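Local coordinates for protein amidase, hydantoinase/carbamoylase family (Burkholderia ambifaria, PDB 5TP4) that probably hydrolyses N-carbamoyl-L-amino acids as a zinc-dependent amidase of the M20 peptidase family, at residues T211-Q219 / T336-A347; D225-A233 / K244-M253. All coordinates share one frame; numbering follows the deposited sequence. Where two conformers were deposited one is given.

Interaction 1: T211-Q219 / T336-A347; sequences TIGIVTGGQ and TPFDRGCVELVA. With EDO (1,2-ethanediol), chain T.
Gly-218 N donates to Thr-336 O over 2.9 Å, and Thr-336 N returns a nearly straight bond (177°) to Gly-218 O, forming an antiparallel hydrogen-bonded pair between strands 212-229 and 324-337. As in other M20 family members, these strands connect the catalytic domain with a smaller inserted domain, so the pair probably lies near the hinge. Gly-217 and Pro-337 make the adjoining non-hydrogen-bonded pair, and Phe-338 N then reaches Thr-216 O at 3.0 Å.

With CG beside its own backbone N (chi1 -70°), the Phe-338 ring lies against Gly-217 of the strand. Gly-217 CA sits over the ring centre, 3.6 Å from the centroid of the Phe-338 ring, in a CH-pi contact. Val-215 O lies at the ring edge, while Val-215 CG1 touches Phe-338 CE2 at 3.6 Å. Ile-369 and Ala-372 of helix 367-372 and Met-379 of strand 377-382 also touch this side chain. At Thr-336, an ethanediol, probably from the crystallisation liquor, places O1 close to both OG1 and Gln-219 O.

Beyond Phe-338 the chain enters helix 340-347, and Asp-339 OD2 caps it by accepting from Cys-342 N at 2.8 Å on the anti side. The helix runs back almost antiparallel to strand 212-218 (173°), covering the side that carries Ile-212 and Ile-214. Val-346 faces Ile-212, and Ile-214 spreads over the helix: CD1 meets Ala-347 CB at 3.8 Å, while CG2 presses on Val-343 CG1 at 3.5 Å, closer than usual for two carbons.

Interaction 2: D225-A233 / K244-M253; sequences DVRVTGVAA and KDAYFASAQM
The end of the first strand and the start of the first helix of an inserted alpha+beta domain meet here, with Val-228 of strand 225-229 packing on helix 246-253 and the intervening loop held at its base. The N-to-C directions of strand 225-229 and helix 246-253 make an angle of 139°. Val-228 points at the helix and divides its branches: CG1, anti to the backbone N (chi1 -174°), lies over the methyl groups of Ala-246 and Ala-249, while CG2 meets Ser-250 OG at 3.3 Å and Met-253 SD at 3.8 Å. Met-253 is extended beyond CG, and its sulfur end and the valine reach toward each other tip to tip.

Ser-250 OG is held in this apolar setting by its bond to Ala-246 O, 2.8 Å long. That oxygen also accepts from Ser-250 N, so two donors of one residue grip it. Ala-246 CB, in turn, rests 3.6 Å from Val-228 O.

At the base, Val-231 N donates to Lys-244 O over 3.0 Å, and Gly-230 CA approaches the same oxygen at 3.3 Å in a CA-H...O contact. A water accepts from Lys-244 N and donates to Val-231 O, adding a bridge between the two backbones. Lys-244 CD passes obliquely against Val-231 CG2 before the end of the chain leads away. Asp-245 then begins the helix as N-cap, its OD1 accepting from both Tyr-247 N and Phe-248 N. On another side of the helix, Ala-251 and Gln-252 pack on the second subunit. Strand, connecting loop and helix laid over the sheet form the opening beta-alpha unit of a ferredoxin-like beta-alpha-beta-beta-alpha-beta domain.

How the interactions relate
Strand 212-229 serves both contacts, but in different domains: their centres are 42 Å apart and their nearest atoms about 17 Å. Interaction 1 is buried in the catalytic domain, with Val-215 about 7 Å from the zinc ligand His-198, side chain to side chain; interaction 2 is partly buried, remote from the metal site and beside the second subunit. Both lay a helix on the shared strand, largely through aliphatic side chains. Interaction 1 adds direct strand pairing and an aromatic ring whose face meets a glycine CA, whereas interaction 2 has one direct backbone bond, a water bridge and a serine and methionine around one valine. Aspartate N-caps start both helices.

Interaction 1: T211-Q219 / T336-A347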
ATOM      1  N   THR B 211      -4.656 -10.054 -37.046  1.00 11.30           N
ATOM      2  CA  THR B 211      -4.014 -11.360 -36.964  1.00 15.15           C
ATOM      3  C   THR B 211      -2.515 -11.258 -36.708  1.00 16.67           C
ATOM      4  O   THR B 211      -1.966 -12.038 -35.921  1.00 10.36           O
ATOM      5  CB  THR B 211      -4.275 -12.146 -38.242  1.00 16.98           C
ATOM      6  OG1 THR B 211      -5.689 -12.320 -38.377  1.00 14.16           O
ATOM      7  CG2 THR B 211      -3.608 -13.530 -38.173  1.00 16.45           C
ATOM      8  N   ILE B 212      -1.838 -10.315 -37.355  1.00 11.08           N
ATOM      9  CA  ILE B 212      -0.374 -10.237 -37.355  1.00 10.74           C
ATOM     10  C   ILE B 212       0.079  -8.921 -36.732  1.00 10.69           C
ATOM     11  O   ILE B 212      -0.210  -7.845 -37.263  1.00 12.77           O
ATOM     12  CB  ILE B 212       0.207 -10.366 -38.769  1.00 11.33           C
ATOM     13  CG1 ILE B 212      -0.279 -11.672 -39.438  1.00 11.43           C
ATOM     14  CG2 ILE B 212       1.788 -10.292 -38.709  1.00  9.95           C
ATOM     15  CD1 ILE B 212       0.194 -12.969 -38.692  1.00  9.98           C
ATOM     16  N   GLY B 213       0.820  -9.011 -35.625  1.00 10.86           N
ATOM     17  CA  GLY B 213       1.495  -7.836 -35.112  1.00 12.45           C
ATOM     18  C   GLY B 213       2.882  -7.760 -35.722  1.00 12.05           C
ATOM     19  O   GLY B 213       3.698  -8.666 -35.533  1.00 10.56           O
ATOM     20  N   ILE B 214       3.140  -6.712 -36.496  1.00  7.16           N
ATOM     21  CA  ILE B 214       4.458  -6.447 -37.092  1.00  7.36           C
ATOM     22  C   ILE B 214       5.259  -5.716 -36.019  1.00  9.06           C
ATOM     23  O   ILE B 214       5.095  -4.515 -35.822  1.00 10.41           O
ATOM     24  CB  ILE B 214       4.340  -5.621 -38.374  1.00  9.74           C
ATOM     25  CG1 ILE B 214       3.512  -6.351 -39.428  1.00 11.98           C
ATOM     26  CG2 ILE B 214       5.746  -5.325 -38.958  1.00 10.92           C
ATOM     27  CD1 ILE B 214       2.880  -5.406 -40.448  1.00 15.33           C
ATOM     28  N   VAL B 215       6.122  -6.432 -35.294  1.00  8.51           N
ATOM     29  CA  VAL B 215       6.686  -5.855 -34.072  1.00  6.68           C
ATOM     30  C   VAL B 215       7.833  -4.927 -34.440  1.00 11.33           C
ATOM     31  O   VAL B 215       8.743  -5.313 -35.181  1.00 11.94           O
ATOM     32  CB  VAL B 215       7.143  -6.952 -33.092  1.00  6.99           C
ATOM     33  CG1 VAL B 215       7.503  -6.316 -31.791  1.00  9.82           C
ATOM     34  CG2 VAL B 215       6.032  -7.979 -32.853  1.00  6.60           C
ATOM     35  N   THR B 216       7.816  -3.711 -33.893  1.00 11.65           N
ATOM     36  CA  THR B 216       8.797  -2.721 -34.311  1.00  9.79           C
ATOM     37  C   THR B 216      10.029  -2.661 -33.414  1.00 12.19           C
ATOM     38  O   THR B 216      11.075  -2.170 -33.862  1.00 10.97           O
ATOM     39  CB  THR B 216       8.139  -1.332 -34.404  1.00 12.45           C
ATOM     40  OG1 THR B 216       7.621  -0.940 -33.138  1.00 12.84           O
ATOM     41  CG2 THR B 216       6.983  -1.388 -35.363  1.00 19.54           C
ATOM     42  N   GLY B 217       9.944  -3.163 -32.197  1.00 12.02           N
ATOM     43  CA  GLY B 217      11.018  -3.025 -31.236  1.00 11.13           C
ATOM     44  C   GLY B 217      10.446  -3.062 -29.835  1.00 11.48           C
ATOM     45  O   GLY B 217       9.268  -3.342 -29.637  1.00 10.87           O
ATOM     46  N   GLY B 218      11.313  -2.768 -28.873  1.00  8.56           N
ATOM     47  CA  GLY B 218      10.923  -2.685 -27.478  1.00  7.67           C
ATOM     48  C   GLY B 218      10.990  -1.243 -27.009  1.00  8.95           C
ATOM     49  O   GLY B 218      11.613  -0.396 -27.661  1.00 11.47           O
ATOM     50  N   GLN B 219      10.328  -0.964 -25.887  1.00  9.17           N
ATOM     51  CA  GLN B 219      10.169   0.379 -25.346  1.00 11.14           C
ATOM     52  C   GLN B 219      11.408   0.834 -24.589  1.00 10.58           C
ATOM     53  O   GLN B 219      12.181   0.027 -24.075  1.00 12.61           O
ATOM     54  CB  GLN B 219       9.000   0.401 -24.362  1.00 11.89           C
ATOM     55  CG  GLN B 219       7.663   0.170 -25.014  1.00 10.63           C
ATOM     56  CD  GLN B 219       6.675  -0.430 -24.053  1.00 10.46           C
ATOM     57  OE1 GLN B 219       7.021  -1.289 -23.241  1.00 12.24           O
ATOM     58  NE2 GLN B 219       5.426   0.017 -24.153  1.00 10.46           N
ATOM     59  N   THR B 336      14.702  -0.386 -27.902  1.00 10.76           N
ATOM     60  CA  THR B 336      15.390  -1.433 -28.661  1.00 11.37           C
ATOM     61  C   THR B 336      14.709  -1.599 -30.007  1.00  9.09           C
ATOM     62  O   THR B 336      13.860  -2.471 -30.189  1.00 10.49           O
ATOM     63  CB  THR B 336      15.395  -2.757 -27.886  1.00 12.54           C
ATOM     64  OG1 THR B 336      15.779  -2.495 -26.524  1.00 13.77           O
ATOM     65  CG2 THR B 336      16.403  -3.724 -28.517  1.00 12.26           C
ATOM     66  N   PRO B 337      15.071  -0.783 -30.992  1.00 12.10           N
ATOM     67  CA  PRO B 337      14.476  -0.948 -32.323  1.00 11.76           C
ATOM     68  C   PRO B 337      14.912  -2.249 -32.987  1.00 10.17           C
ATOM     69  O   PRO B 337      16.060  -2.688 -32.855  1.00 11.75           O
ATOM     70  CB  PRO B 337      14.988   0.270 -33.098  1.00 14.63           C
ATOM     71  CG  PRO B 337      16.176   0.729 -32.335  1.00 20.84           C
ATOM     72  CD  PRO B 337      15.914   0.420 -30.907  1.00 15.50           C
ATOM     73  N   PHE B 338      13.974  -2.858 -33.701  1.00 10.26           N
ATOM     74  CA  PHE B 338      14.274  -4.028 -34.513  1.00  7.97           C
ATOM     75  C   PHE B 338      14.770  -3.598 -35.894  1.00 10.81           C
ATOM     76  O   PHE B 338      14.740  -2.425 -36.261  1.00 12.98           O
ATOM     77  CB  PHE B 338      13.037  -4.931 -34.606  1.00  8.16           C
ATOM     78  CG  PHE B 338      12.688  -5.618 -33.323  1.00  8.52           C
ATOM     79  CD1 PHE B 338      13.626  -5.717 -32.298  1.00 10.92           C
ATOM     80  CD2 PHE B 338      11.429  -6.169 -33.143  1.00 10.41           C
ATOM     81  CE1 PHE B 338      13.302  -6.345 -31.096  1.00  9.66           C
ATOM     82  CE2 PHE B 338      11.089  -6.824 -31.958  1.00  9.49           C
ATOM     83  CZ  PHE B 338      12.027  -6.912 -30.922  1.00  8.41           C
ATOM     84  N   ASP B 339      15.280  -4.562 -36.655  1.00  9.07           N
ATOM     85  CA  ASP B 339      15.932  -4.246 -37.918  1.00 11.28           C
ATOM     86  C   ASP B 339      14.883  -3.940 -38.972  1.00 10.42           C
ATOM     87  O   ASP B 339      14.012  -4.773 -39.227  1.00 11.18           O
ATOM     88  CB  ASP B 339      16.780  -5.433 -38.358  1.00 10.64           C
ATOM     89  CG  ASP B 339      17.389  -5.224 -39.712  1.00 11.97           C
ATOM     90  OD1 ASP B 339      18.363  -4.428 -39.785  1.00 16.00           O
ATOM     91  OD2 ASP B 339      16.893  -5.837 -40.680  1.00 10.96           O
ATOM     92  N   ARG B 340      14.985  -2.756 -39.602  1.00  9.37           N
ATOM     93  CA  ARG B 340      13.969  -2.346 -40.565  1.00 15.00           C
ATOM     94  C   ARG B 340      13.771  -3.393 -41.656  1.00 15.58           C
ATOM     95  O   ARG B 340      12.634  -3.707 -42.021  1.00 14.07           O
ATOM     96  CB  ARG B 340      14.326  -0.992 -41.183  1.00 15.90           C
ATOM     97  CG  ARG B 340      13.200  -0.468 -42.089  1.00 26.44           C
ATOM     98  CD  ARG B 340      13.472   0.893 -42.773  1.00 29.33           C
ATOM     99  NE  ARG B 340      14.678   0.909 -43.613  1.00 38.33           N
ATOM    100  CZ  ARG B 340      14.884   0.152 -44.689  1.00 43.01           C
ATOM    101  NH1 ARG B 340      13.983  -0.733 -45.100  1.00 49.78           N
ATOM    102  NH2 ARG B 340      16.020   0.271 -45.352  1.00 42.36           N
ATOM    103  N   GLY B 341      14.860  -3.963 -42.167  1.00 11.93           N
ATOM    104  CA  GLY B 341      14.740  -4.939 -43.243  1.00 11.33           C
ATOM    105  C   GLY B 341      14.055  -6.227 -42.828  1.00 14.67           C
ATOM    106  O   GLY B 341      13.240  -6.771 -43.584  1.00 12.50           O
ATOM    107  N   CYS B 342      14.401  -6.765 -41.647  1.00 10.02           N
ATOM    108  CA  CYS B 342      13.724  -7.979 -41.176  1.00  9.13           C
ATOM    109  C   CYS B 342      12.263  -7.696 -40.841  1.00 11.42           C
ATOM    110  O   CYS B 342      11.386  -8.539 -41.093  1.00  9.58           O
ATOM    111  CB  CYS B 342      14.444  -8.576 -39.958  1.00  9.27           C
ATOM    112  SG  CYS B 342      16.068  -9.269 -40.408  1.00 13.21           S
ATOM    113  N   VAL B 343      11.976  -6.511 -40.282  1.00 10.49           N
ATOM    114  CA  VAL B 343      10.590  -6.149 -39.990  1.00 10.47           C
ATOM    115  C   VAL B 343       9.794  -6.061 -41.279  1.00 10.97           C
ATOM    116  O   VAL B 343       8.640  -6.517 -41.352  1.00 10.85           O
ATOM    117  CB  VAL B 343      10.527  -4.834 -39.188  1.00  7.79           C
ATOM    118  CG1 VAL B 343       9.084  -4.417 -38.953  1.00 11.77           C
ATOM    119  CG2 VAL B 343      11.211  -5.020 -37.839  1.00 10.52           C
ATOM    120  N   GLU B 344      10.421  -5.524 -42.335  1.00 10.60           N
ATOM    121  CA  GLU B 344       9.744  -5.405 -43.625  0.55  9.71           C
ATOM    122  C   GLU B 344       9.415  -6.774 -44.211  1.00 11.05           C
ATOM    123  O   GLU B 344       8.412  -6.921 -44.910  1.00 11.32           O
ATOM    124  CB  GLU B 344      10.605  -4.583 -44.592  0.55 10.71           C
ATOM    125  CG  GLU B 344      10.058  -4.470 -46.007  0.55 12.94           C
ATOM    126  CD  GLU B 344      11.002  -3.690 -46.924  0.55 16.99           C
ATOM    127  OE1 GLU B 344      11.405  -2.594 -46.505  0.55 20.68           O
ATOM    128  OE2 GLU B 344      11.369  -4.178 -48.022  0.55 14.26           O
ATOM    129  N   LEU B 345      10.244  -7.796 -43.938  1.00 10.70           N
ATOM    130  CA  LEU B 345       9.904  -9.129 -44.438  1.00  8.24           C
ATOM    131  C   LEU B 345       8.644  -9.654 -43.759  1.00 10.56           C
ATOM    132  O   LEU B 345       7.818 -10.333 -44.385  1.00 10.12           O
ATOM    133  CB  LEU B 345      11.057 -10.105 -44.191  1.00  9.66           C
ATOM    134  CG  LEU B 345      12.350  -9.784 -44.955  1.00 11.72           C
ATOM    135  CD1 LEU B 345      13.435 -10.798 -44.604  1.00 11.85           C
ATOM    136  CD2 LEU B 345      12.119  -9.764 -46.479  1.00 13.49           C
ATOM    137  N   VAL B 346       8.515  -9.398 -42.450  1.00 10.07           N
ATOM    138  CA  VAL B 346       7.314  -9.791 -41.723  1.00  9.50           C
ATOM    139  C   VAL B 346       6.091  -9.125 -42.330  1.00 10.48           C
ATOM    140  O   VAL B 346       5.064  -9.776 -42.586  1.00 10.96           O
ATOM    141  CB  VAL B 346       7.465  -9.447 -40.230  1.00  8.13           C
ATOM    142  CG1 VAL B 346       6.149  -9.696 -39.470  1.00  9.98           C
ATOM    143  CG2 VAL B 346       8.564 -10.297 -39.621  1.00  9.32           C
ATOM    144  N   ALA B 347       6.182  -7.815 -42.559  1.00 10.76           N
ATOM    145  CA  ALA B 347       5.077  -7.071 -43.146  1.00  8.74           C
ATOM    146  C   ALA B 347       4.723  -7.624 -44.520  1.00  9.51           C
ATOM    147  O   ALA B 347       3.549  -7.829 -44.835  1.00 12.33           O
ATOM    148  CB  ALA B 347       5.442  -5.582 -43.235  1.00 11.56           C
TER
HETATM  149  C1  EDO T 505      13.236  -3.063 -24.276  1.00 13.84           C
HETATM  150  O1  EDO T 505      13.405  -2.102 -25.332  1.00 15.95           O
HETATM  151  C2  EDO T 505      13.706  -2.458 -22.956  1.00 17.76           C
HETATM  152  O2  EDO T 505      15.113  -2.171 -23.012  1.00 18.30           O

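Interaction 2: D225-A233 / K244-M253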
ATOM      1  N   ASP B 225      11.128   5.444  -7.911  1.00 13.93           N
ATOM      2  CA  ASP B 225      10.615   5.373  -6.552  1.00 13.87           C
ATOM      3  C   ASP B 225      10.269   6.784  -6.128  1.00 12.38           C
ATOM      4  O   ASP B 225      11.112   7.685  -6.234  1.00 13.84           O
ATOM      5  CB  ASP B 225      11.652   4.811  -5.575  1.00 15.02           C
ATOM      6  CG  ASP B 225      12.011   3.385  -5.859  1.00 24.96           C
ATOM      7  OD1 ASP B 225      11.133   2.615  -6.269  1.00 24.04           O
ATOM      8  OD2 ASP B 225      13.183   3.032  -5.649  1.00 29.46           O
ATOM      9  N   VAL B 226       9.058   6.970  -5.614  1.00 12.37           N
ATOM     10  CA  VAL B 226       8.612   8.268  -5.140  1.00 14.22           C
ATOM     11  C   VAL B 226       8.302   8.153  -3.654  1.00 12.24           C
ATOM     12  O   VAL B 226       7.631   7.206  -3.226  1.00 15.06           O
ATOM     13  CB  VAL B 226       7.375   8.765  -5.909  1.00 11.73           C
ATOM     14  CG1 VAL B 226       7.024  10.152  -5.446  1.00 15.35           C
ATOM     15  CG2 VAL B 226       7.627   8.757  -7.417  1.00 12.40           C
ATOM     16  N   ARG B 227       8.754   9.138  -2.882  1.00 10.77           N
ATOM     17  CA  ARG B 227       8.413   9.204  -1.472  1.00 13.42           C
ATOM     18  C   ARG B 227       7.923  10.607  -1.148  1.00 15.73           C
ATOM     19  O   ARG B 227       8.608  11.594  -1.432  1.00 14.61           O
ATOM     20  CB  ARG B 227       9.606   8.820  -0.607  1.00 16.27           C
ATOM     21  CG  ARG B 227       9.264   8.722   0.864  1.00 18.67           C
ATOM     22  CD  ARG B 227      10.379   7.960   1.557  1.00 25.89           C
ATOM     23  NE  ARG B 227      10.053   7.624   2.943  1.00 29.07           N
ATOM     24  CZ  ARG B 227      10.901   7.006   3.758  1.00 41.20           C
ATOM     25  NH1 ARG B 227      12.110   6.675   3.312  1.00 42.11           N
ATOM     26  NH2 ARG B 227      10.547   6.721   5.006  1.00 48.16           N
ATOM     27  N   VAL B 228       6.742  10.697  -0.548  1.00 10.28           N
ATOM     28  CA  VAL B 228       6.147  11.977  -0.178  1.00 10.44           C
ATOM     29  C   VAL B 228       6.103  12.050   1.341  1.00 14.88           C
ATOM     30  O   VAL B 228       5.629  11.117   1.997  1.00 15.28           O
ATOM     31  CB  VAL B 228       4.734  12.131  -0.772  1.00 13.07           C
ATOM     32  CG1 VAL B 228       4.195  13.520  -0.491  1.00 11.04           C
ATOM     33  CG2 VAL B 228       4.768  11.858  -2.279  1.00 13.43           C
ATOM     34  N   THR B 229       6.604  13.144   1.898  1.00 11.59           N
ATOM     35  CA  THR B 229       6.699  13.307   3.343  1.00 14.27           C
ATOM     36  C   THR B 229       5.809  14.455   3.783  1.00 16.26           C
ATOM     37  O   THR B 229       5.895  15.562   3.241  1.00 18.38           O
ATOM     38  CB  THR B 229       8.147  13.569   3.775  1.00 17.04           C
ATOM     39  OG1 THR B 229       8.979  12.520   3.280  1.00 26.56           O
ATOM     40  CG2 THR B 229       8.244  13.593   5.275  1.00 21.45           C
ATOM     41  N   GLY B 230       4.966  14.197   4.777  1.00 12.73           N
ATOM     42  CA  GLY B 230       4.154  15.244   5.368  1.00 15.07           C
ATOM     43  C   GLY B 230       4.271  15.171   6.876  1.00 15.71           C
ATOM     44  O   GLY B 230       5.335  14.922   7.426  1.00 17.51           O
ATOM     45  N   VAL B 231       3.149  15.402   7.549  1.00 13.16           N
ATOM     46  CA  VAL B 231       3.116  15.424   9.005  1.00 15.37           C
ATOM     47  C   VAL B 231       2.011  14.473   9.440  1.00 14.85           C
ATOM     48  O   VAL B 231       0.843  14.677   9.083  1.00 14.67           O
ATOM     49  CB  VAL B 231       2.890  16.838   9.551  1.00 16.74           C
ATOM     50  CG1 VAL B 231       2.639  16.800  11.069  1.00 18.45           C
ATOM     51  CG2 VAL B 231       4.106  17.725   9.207  1.00 16.67           C
ATOM     52  N   ALA B 232       2.335  13.492  10.294  0.59 13.69           N
ATOM     53  CA  ALA B 232       1.378  12.421  10.632  0.59 11.73           C
ATOM     54  C   ALA B 232       0.624  12.730  11.933  0.59 14.90           C
ATOM     55  O   ALA B 232       0.867  12.153  12.993  0.59 15.48           O
ATOM     56  CB  ALA B 232       2.084  11.069  10.699  0.59 11.69           C
ATOM     57  N   ALA B 233      -0.372  13.592  11.808  1.00 14.50           N
ATOM     58  CA  ALA B 233      -1.101  14.209  12.899  1.00 12.12           C
ATOM     59  C   ALA B 233      -2.446  13.507  13.055  1.00 11.94           C
ATOM     60  O   ALA B 233      -2.886  12.763  12.177  1.00 10.71           O
ATOM     61  CB  ALA B 233      -1.271  15.710  12.627  1.00 14.39           C
ATOM     62  N   LYS B 244      -0.702  18.661   6.546  1.00 10.43           N
ATOM     63  CA  LYS B 244       0.290  18.441   5.490  1.00 13.90           C
ATOM     64  C   LYS B 244       0.166  16.953   5.134  1.00 11.34           C
ATOM     65  O   LYS B 244       0.945  16.107   5.569  1.00 11.44           O
ATOM     66  CB  LYS B 244       1.664  18.839   5.954  1.00 15.47           C
ATOM     67  CG  LYS B 244       1.755  20.369   6.199  1.00 22.43           C
ATOM     68  CD  LYS B 244       3.022  20.728   6.934  1.00 38.60           C
ATOM     69  CE  LYS B 244       3.000  22.171   7.420  1.00 49.26           C
ATOM     70  NZ  LYS B 244       4.287  22.523   8.106  1.00 55.54           N
ATOM     71  N   ASP B 245      -0.868  16.648   4.349  1.00 12.01           N
ATOM     72  CA  ASP B 245      -1.329  15.286   4.127  1.00 10.40           C
ATOM     73  C   ASP B 245      -0.587  14.697   2.935  1.00  9.71           C
ATOM     74  O   ASP B 245      -0.858  15.070   1.791  1.00 12.56           O
ATOM     75  CB  ASP B 245      -2.840  15.302   3.890  1.00 10.64           C
ATOM     76  CG  ASP B 245      -3.441  13.912   3.814  1.00 15.29           C
ATOM     77  OD1 ASP B 245      -2.841  13.033   3.176  1.00 12.16           O
ATOM     78  OD2 ASP B 245      -4.550  13.705   4.350  1.00 14.61           O
ATOM     79  N   ALA B 246       0.342  13.773   3.206  1.00 10.80           N
ATOM     80  CA  ALA B 246       1.136  13.174   2.145  1.00  9.61           C
ATOM     81  C   ALA B 246       0.309  12.283   1.227  1.00 10.30           C
ATOM     82  O   ALA B 246       0.753  12.009   0.101  1.00 10.64           O
ATOM     83  CB  ALA B 246       2.302  12.373   2.734  1.00 13.14           C
ATOM     84  N   TYR B 247      -0.860  11.800   1.676  1.00 11.80           N
ATOM     85  CA  TYR B 247      -1.610  10.921   0.788  1.00 10.48           C
ATOM     86  C   TYR B 247      -2.459  11.714  -0.188  1.00 10.94           C
ATOM     87  O   TYR B 247      -2.512  11.363  -1.373  1.00 11.70           O
ATOM     88  CB  TYR B 247      -2.473   9.929   1.574  1.00  9.78           C
ATOM     89  CG  TYR B 247      -3.159   8.988   0.606  1.00  9.21           C
ATOM     90  CD1 TYR B 247      -2.447   7.954  -0.016  1.00 11.36           C
ATOM     91  CD2 TYR B 247      -4.488   9.178   0.261  1.00 12.42           C
ATOM     92  CE1 TYR B 247      -3.070   7.105  -0.931  1.00 11.23           C
ATOM     93  CE2 TYR B 247      -5.126   8.327  -0.655  1.00 12.98           C
ATOM     94  CZ  TYR B 247      -4.411   7.315  -1.242  1.00 14.88           C
ATOM     95  OH  TYR B 247      -5.037   6.480  -2.137  1.00 18.38           O
ATOM     96  N   PHE B 248      -3.103  12.797   0.261  1.00 11.30           N
ATOM     97  CA  PHE B 248      -3.802  13.641  -0.708  1.00  8.33           C
ATOM     98  C   PHE B 248      -2.808  14.225  -1.696  1.00  9.79           C
ATOM     99  O   PHE B 248      -3.135  14.387  -2.877  1.00  9.52           O
ATOM    100  CB  PHE B 248      -4.572  14.796  -0.038  1.00  9.56           C
ATOM    101  CG  PHE B 248      -5.927  14.421   0.530  1.00 11.84           C
ATOM    102  CD1 PHE B 248      -6.685  13.387  -0.003  1.00 10.27           C
ATOM    103  CD2 PHE B 248      -6.447  15.147   1.605  1.00 11.92           C
ATOM    104  CE1 PHE B 248      -7.953  13.072   0.546  1.00 12.99           C
ATOM    105  CE2 PHE B 248      -7.695  14.829   2.159  1.00 10.23           C
ATOM    106  CZ  PHE B 248      -8.436  13.791   1.622  1.00 12.60           C
ATOM    107  N   ALA B 249      -1.594  14.537  -1.231  1.00 11.37           N
ATOM    108  CA  ALA B 249      -0.558  15.038  -2.137  1.00  9.99           C
ATOM    109  C   ALA B 249      -0.180  13.980  -3.167  1.00  9.79           C
ATOM    110  O   ALA B 249      -0.068  14.271  -4.367  1.00 11.67           O
ATOM    111  CB  ALA B 249       0.675  15.476  -1.345  1.00 10.13           C
ATOM    112  N   SER B 250       0.007  12.741  -2.713  1.00  8.41           N
ATOM    113  CA  SER B 250       0.365  11.659  -3.620  1.00  8.36           C
ATOM    114  C   SER B 250      -0.724  11.414  -4.632  1.00 11.56           C
ATOM    115  O   SER B 250      -0.451  11.018  -5.772  1.00  9.90           O
ATOM    116  CB  SER B 250       0.627  10.369  -2.838  1.00 12.92           C
ATOM    117  OG  SER B 250       1.807  10.479  -2.052  1.00 17.48           O
ATOM    118  N   ALA B 251      -1.983  11.537  -4.201  1.00 10.35           N
ATOM    119  CA  ALA B 251      -3.089  11.355  -5.121  1.00  9.42           C
ATOM    120  C   ALA B 251      -3.082  12.421  -6.203  1.00 13.09           C
ATOM    121  O   ALA B 251      -3.287  12.111  -7.382  1.00 13.06           O
ATOM    122  CB  ALA B 251      -4.414  11.364  -4.345  1.00  9.67           C
ATOM    123  N   GLN B 252      -2.813  13.681  -5.836  1.00 10.53           N
ATOM    124  CA  GLN B 252      -2.752  14.705  -6.876  1.00 11.73           C
ATOM    125  C   GLN B 252      -1.586  14.453  -7.815  1.00 11.54           C
ATOM    126  O   GLN B 252      -1.693  14.688  -9.031  1.00 12.17           O
ATOM    127  CB  GLN B 252      -2.651  16.106  -6.282  1.00 13.59           C
ATOM    128  CG  GLN B 252      -2.755  17.127  -7.399  1.00 20.72           C
ATOM    129  CD  GLN B 252      -2.779  18.528  -6.908  1.00 27.63           C
ATOM    130  OE1 GLN B 252      -2.609  18.779  -5.722  1.00 30.78           O
ATOM    131  NE2 GLN B 252      -2.985  19.471  -7.823  1.00 37.28           N
ATOM    132  N   MET B 253      -0.459  13.987  -7.278  1.00 10.00           N
ATOM    133  CA  MET B 253       0.665  13.698  -8.165  1.00 11.08           C
ATOM    134  C   MET B 253       0.305  12.590  -9.148  1.00 14.41           C
ATOM    135  O   MET B 253       0.741  12.611 -10.304  1.00 12.96           O
ATOM    136  CB  MET B 253       1.895  13.308  -7.359  1.00 10.60           C
ATOM    137  CG  MET B 253       2.431  14.424  -6.493  1.00  9.09           C
ATOM    138  SD  MET B 253       3.763  13.815  -5.413  1.00 12.41           S
ATOM    139  CE  MET B 253       3.931  15.189  -4.280  1.00 11.91           C
TER
HETATM  140  O   HOH W   1      -0.747  16.969   8.818  1.00 11.01           O